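PDB 2QQ6: mandelate racemase/muconate lactonizing enzyme-like protein from Rubrobacter xylanophilus DSM 9941, which belongs to the enolase superfamily, binds a magnesium ion and is probably a lyase. Local coordinates for residues G116-D127 with C333-W344. Sequence-based numbering, arbitrary orientation.
Sequences GAFRRRVRLYAD and CAAVSNFAVLEW
R123 O accepts a hydrogen bond from L342 N, which lies in its carbonyl plane at 3.0 Å; the CA-H of V341 adds a weak, longer contact, and the F339 ring packs its edge there, CZ at 3.4 Å. This opens a parallel beta ladder that pairs the first strand of the barrel, 121-127, with its last, 342-344, as in the modified TIM barrel, (β/α)7β, of the enolase superfamily. Y125 N to L342 O, W344 N to Y125 O and D127 N to W344 O (3.1 Å) continue it. L124 and L342 lie side by side on one face, CD2 of L124 3.7 Å from CB of L342. On the other face the Y125 and E343 side chains cross obliquely; this face looks towards the magnesium site of D216, E242 and E268. There Y125 OH hydrogen-bonds K169 NZ, and E343 OE1 takes the N-H of N319. D127 OD2 and E343 OE2, both acceptors, lie 3.4 Å apart, their carboxylate planes 15° from parallel. Where helix 323-334 ends, F118 N donates a hydrogen bond to A334 O at 2.8 Å. R119, its chain bent at chi3 (58°), lays its guanidinium against F339 CB and sends NH1 to V336 O, 2.9 Å away and near the guanidinium plane.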
# COMPACT_ATOMS: atom_id res chain seq x y z
N GLY B 116 -25.12 6.47 -15.59
CA GLY B 116 -26.56 6.47 -15.36
C GLY B 116 -26.98 5.55 -14.23
O GLY B 116 -26.16 4.84 -13.66
N ALA B 117 -28.28 5.55 -13.93
CA ALA B 117 -28.79 4.75 -12.84
C ALA B 117 -29.67 3.59 -13.25
O ALA B 117 -30.49 3.70 -14.16
CB ALA B 117 -29.55 5.64 -11.87
N PHE B 118 -29.48 2.46 -12.57
CA PHE B 118 -30.26 1.25 -12.81
C PHE B 118 -31.36 1.25 -11.76
O PHE B 118 -32.48 0.77 -12.01
CB PHE B 118 -29.38 -0.00 -12.65
CG PHE B 118 -28.43 -0.23 -13.79
CD1 PHE B 118 -27.29 0.55 -13.93
CD2 PHE B 118 -28.70 -1.20 -14.75
CE1 PHE B 118 -26.44 0.37 -15.01
CE2 PHE B 118 -27.84 -1.39 -15.84
CZ PHE B 118 -26.72 -0.60 -15.97
N ARG B 119 -31.05 1.79 -10.59
CA ARG B 119 -31.99 1.89 -9.48
C ARG B 119 -31.74 3.24 -8.81
O ARG B 119 -30.60 3.73 -8.79
CB ARG B 119 -31.77 0.76 -8.48
CG ARG B 119 -30.43 0.83 -7.74
CD ARG B 119 -30.17 -0.44 -6.94
NE ARG B 119 -30.19 -1.61 -7.81
CZ ARG B 119 -29.29 -1.84 -8.76
NH1 ARG B 119 -28.29 -0.99 -8.96
NH2 ARG B 119 -29.39 -2.92 -9.52
N ARG B 120 -32.80 3.84 -8.27
CA ARG B 120 -32.68 5.15 -7.63
C ARG B 120 -32.48 5.10 -6.12
O ARG B 120 -31.91 6.03 -5.54
CB ARG B 120 -33.91 6.00 -7.95
CG ARG B 120 -33.60 7.49 -8.02
CD ARG B 120 -32.96 7.88 -9.36
NE ARG B 120 -33.82 8.79 -10.12
CZ ARG B 120 -33.69 9.05 -11.42
NH1 ARG B 120 -32.74 8.44 -12.13
NH2 ARG B 120 -34.52 9.90 -12.03
N ARG B 121 -32.93 4.03 -5.48
CA ARG B 121 -32.75 3.90 -4.03
C ARG B 121 -32.03 2.59 -3.73
O ARG B 121 -32.43 1.52 -4.21
CB ARG B 121 -34.09 3.94 -3.30
CG ARG B 121 -34.91 2.67 -3.37
CD ARG B 121 -36.14 2.84 -2.48
NE ARG B 121 -36.61 1.58 -1.91
CZ ARG B 121 -37.27 1.50 -0.76
NH1 ARG B 121 -37.53 2.60 -0.07
NH2 ARG B 121 -37.67 0.32 -0.30
N VAL B 122 -30.97 2.71 -2.93
CA VAL B 122 -30.12 1.57 -2.56
C VAL B 122 -30.28 1.03 -1.14
O VAL B 122 -30.30 1.76 -0.15
CB VAL B 122 -28.62 1.89 -2.83
CG1 VAL B 122 -28.51 2.92 -3.94
CG2 VAL B 122 -27.92 2.36 -1.55
N ARG B 123 -30.36 -0.29 -1.08
CA ARG B 123 -30.52 -1.02 0.17
C ARG B 123 -29.21 -1.18 0.94
O ARG B 123 -28.15 -1.43 0.36
CB ARG B 123 -31.13 -2.37 -0.16
CG ARG B 123 -31.21 -3.32 0.97
CD ARG B 123 -31.54 -4.66 0.39
NE ARG B 123 -31.48 -5.71 1.39
CZ ARG B 123 -31.49 -7.01 1.10
NH1 ARG B 123 -31.55 -7.39 -0.17
NH2 ARG B 123 -31.44 -7.91 2.07
N LEU B 124 -29.31 -1.05 2.25
CA LEU B 124 -28.15 -1.17 3.13
C LEU B 124 -28.24 -2.41 4.00
O LEU B 124 -29.24 -3.13 3.97
CB LEU B 124 -28.08 0.03 4.07
CG LEU B 124 -28.06 1.41 3.45
CD1 LEU B 124 -28.41 2.41 4.52
CD2 LEU B 124 -26.70 1.68 2.84
N TYR B 125 -27.16 -2.65 4.75
CA TYR B 125 -27.08 -3.75 5.71
C TYR B 125 -26.45 -3.16 6.97
O TYR B 125 -25.59 -2.26 6.90
CB TYR B 125 -26.31 -4.98 5.15
CG TYR B 125 -24.79 -4.95 5.10
CD1 TYR B 125 -24.04 -5.16 6.25
CD2 TYR B 125 -24.11 -4.83 3.88
CE1 TYR B 125 -22.65 -5.28 6.20
CE2 TYR B 125 -22.71 -4.94 3.82
CZ TYR B 125 -21.99 -5.17 4.98
OH TYR B 125 -20.62 -5.34 4.95
N ALA B 126 -26.91 -3.62 8.14
CA ALA B 126 -26.41 -3.09 9.40
C ALA B 126 -25.40 -3.98 10.12
O ALA B 126 -25.67 -5.14 10.43
CB ALA B 126 -27.58 -2.77 10.32
N ASP B 127 -24.22 -3.41 10.37
CA ASP B 127 -23.18 -4.12 11.08
C ASP B 127 -23.58 -4.06 12.56
O ASP B 127 -23.75 -2.97 13.12
CB ASP B 127 -21.83 -3.44 10.84
CG ASP B 127 -20.66 -4.25 11.37
OD1 ASP B 127 -20.50 -4.35 12.61
OD2 ASP B 127 -19.89 -4.79 10.54
N CYS B 333 -23.38 2.33 -6.38
CA CYS B 333 -24.33 1.24 -6.20
C CYS B 333 -25.48 1.37 -7.21
O CYS B 333 -26.09 0.37 -7.60
CB CYS B 333 -24.92 1.26 -4.80
SG CYS B 333 -23.76 0.92 -3.49
N ALA B 334 -25.76 2.59 -7.62
CA ALA B 334 -26.84 2.86 -8.55
C ALA B 334 -26.48 2.60 -10.00
O ALA B 334 -27.31 2.11 -10.77
CB ALA B 334 -27.30 4.29 -8.39
N ALA B 335 -25.24 2.92 -10.36
CA ALA B 335 -24.73 2.78 -11.72
C ALA B 335 -24.28 1.38 -12.15
O ALA B 335 -23.67 1.22 -13.21
CB ALA B 335 -23.58 3.76 -11.91
N VAL B 336 -24.56 0.37 -11.34
CA VAL B 336 -24.14 -0.98 -11.69
C VAL B 336 -25.27 -1.97 -11.51
O VAL B 336 -26.00 -1.92 -10.52
CB VAL B 336 -22.94 -1.40 -10.84
CG1 VAL B 336 -21.75 -0.51 -11.16
CG2 VAL B 336 -23.28 -1.31 -9.37
N SER B 337 -25.40 -2.89 -12.46
CA SER B 337 -26.47 -3.88 -12.43
C SER B 337 -26.34 -4.94 -11.34
O SER B 337 -27.34 -5.48 -10.86
CB SER B 337 -26.58 -4.59 -13.79
OG SER B 337 -25.77 -5.76 -13.83
N ASN B 338 -25.10 -5.26 -10.96
CA ASN B 338 -24.88 -6.29 -9.96
C ASN B 338 -24.79 -5.79 -8.52
O ASN B 338 -24.13 -6.41 -7.69
CB ASN B 338 -23.62 -7.10 -10.29
CG ASN B 338 -22.41 -6.23 -10.58
OD1 ASN B 338 -21.27 -6.69 -10.44
ND2 ASN B 338 -22.64 -4.98 -10.98
N PHE B 339 -25.46 -4.69 -8.21
CA PHE B 339 -25.42 -4.20 -6.84
C PHE B 339 -26.29 -5.09 -5.98
O PHE B 339 -27.35 -5.55 -6.41
CB PHE B 339 -25.94 -2.77 -6.73
CG PHE B 339 -26.18 -2.35 -5.32
CD1 PHE B 339 -25.11 -2.20 -4.44
CD2 PHE B 339 -27.46 -2.18 -4.83
CE1 PHE B 339 -25.32 -1.91 -3.09
CE2 PHE B 339 -27.68 -1.89 -3.49
CZ PHE B 339 -26.60 -1.76 -2.62
N ALA B 340 -25.83 -5.32 -4.75
CA ALA B 340 -26.55 -6.15 -3.79
C ALA B 340 -26.92 -5.36 -2.54
O ALA B 340 -28.08 -4.99 -2.36
CB ALA B 340 -25.70 -7.35 -3.44
N VAL B 341 -25.95 -5.11 -1.66
CA VAL B 341 -26.19 -4.33 -0.44
C VAL B 341 -24.98 -3.53 -0.01
O VAL B 341 -23.84 -4.00 -0.09
CB VAL B 341 -26.59 -5.20 0.78
CG1 VAL B 341 -28.09 -5.08 1.04
CG2 VAL B 341 -26.17 -6.64 0.56
N LEU B 342 -25.25 -2.32 0.46
CA LEU B 342 -24.20 -1.43 0.93
C LEU B 342 -24.17 -1.52 2.46
O LEU B 342 -25.21 -1.70 3.11
CB LEU B 342 -24.47 0.00 0.45
CG LEU B 342 -23.56 1.12 0.94
CD1 LEU B 342 -22.12 0.77 0.69
CD2 LEU B 342 -23.92 2.40 0.24
N GLU B 343 -22.98 -1.40 3.03
CA GLU B 343 -22.82 -1.49 4.46
C GLU B 343 -22.99 -0.17 5.19
O GLU B 343 -22.64 0.90 4.68
CB GLU B 343 -21.45 -2.05 4.82
CG GLU B 343 -21.02 -1.76 6.25
CD GLU B 343 -19.74 -2.47 6.65
OE1 GLU B 343 -18.88 -2.69 5.77
OE2 GLU B 343 -19.60 -2.81 7.85
N TRP B 344 -23.56 -0.27 6.39
CA TRP B 344 -23.73 0.88 7.27
C TRP B 344 -23.12 0.35 8.56
O TRP B 344 -23.45 -0.75 9.01
CB TRP B 344 -25.21 1.23 7.46
CG TRP B 344 -25.39 2.46 8.33
CD1 TRP B 344 -24.76 3.67 8.19
CD2 TRP B 344 -26.22 2.58 9.49
NE1 TRP B 344 -25.15 4.53 9.18
CE2 TRP B 344 -26.05 3.89 10.00
CE3 TRP B 344 -27.11 1.71 10.15
CZ2 TRP B 344 -26.73 4.35 11.13
CZ3 TRP B 344 -27.78 2.17 11.28
CH2 TRP B 344 -27.59 3.48 11.75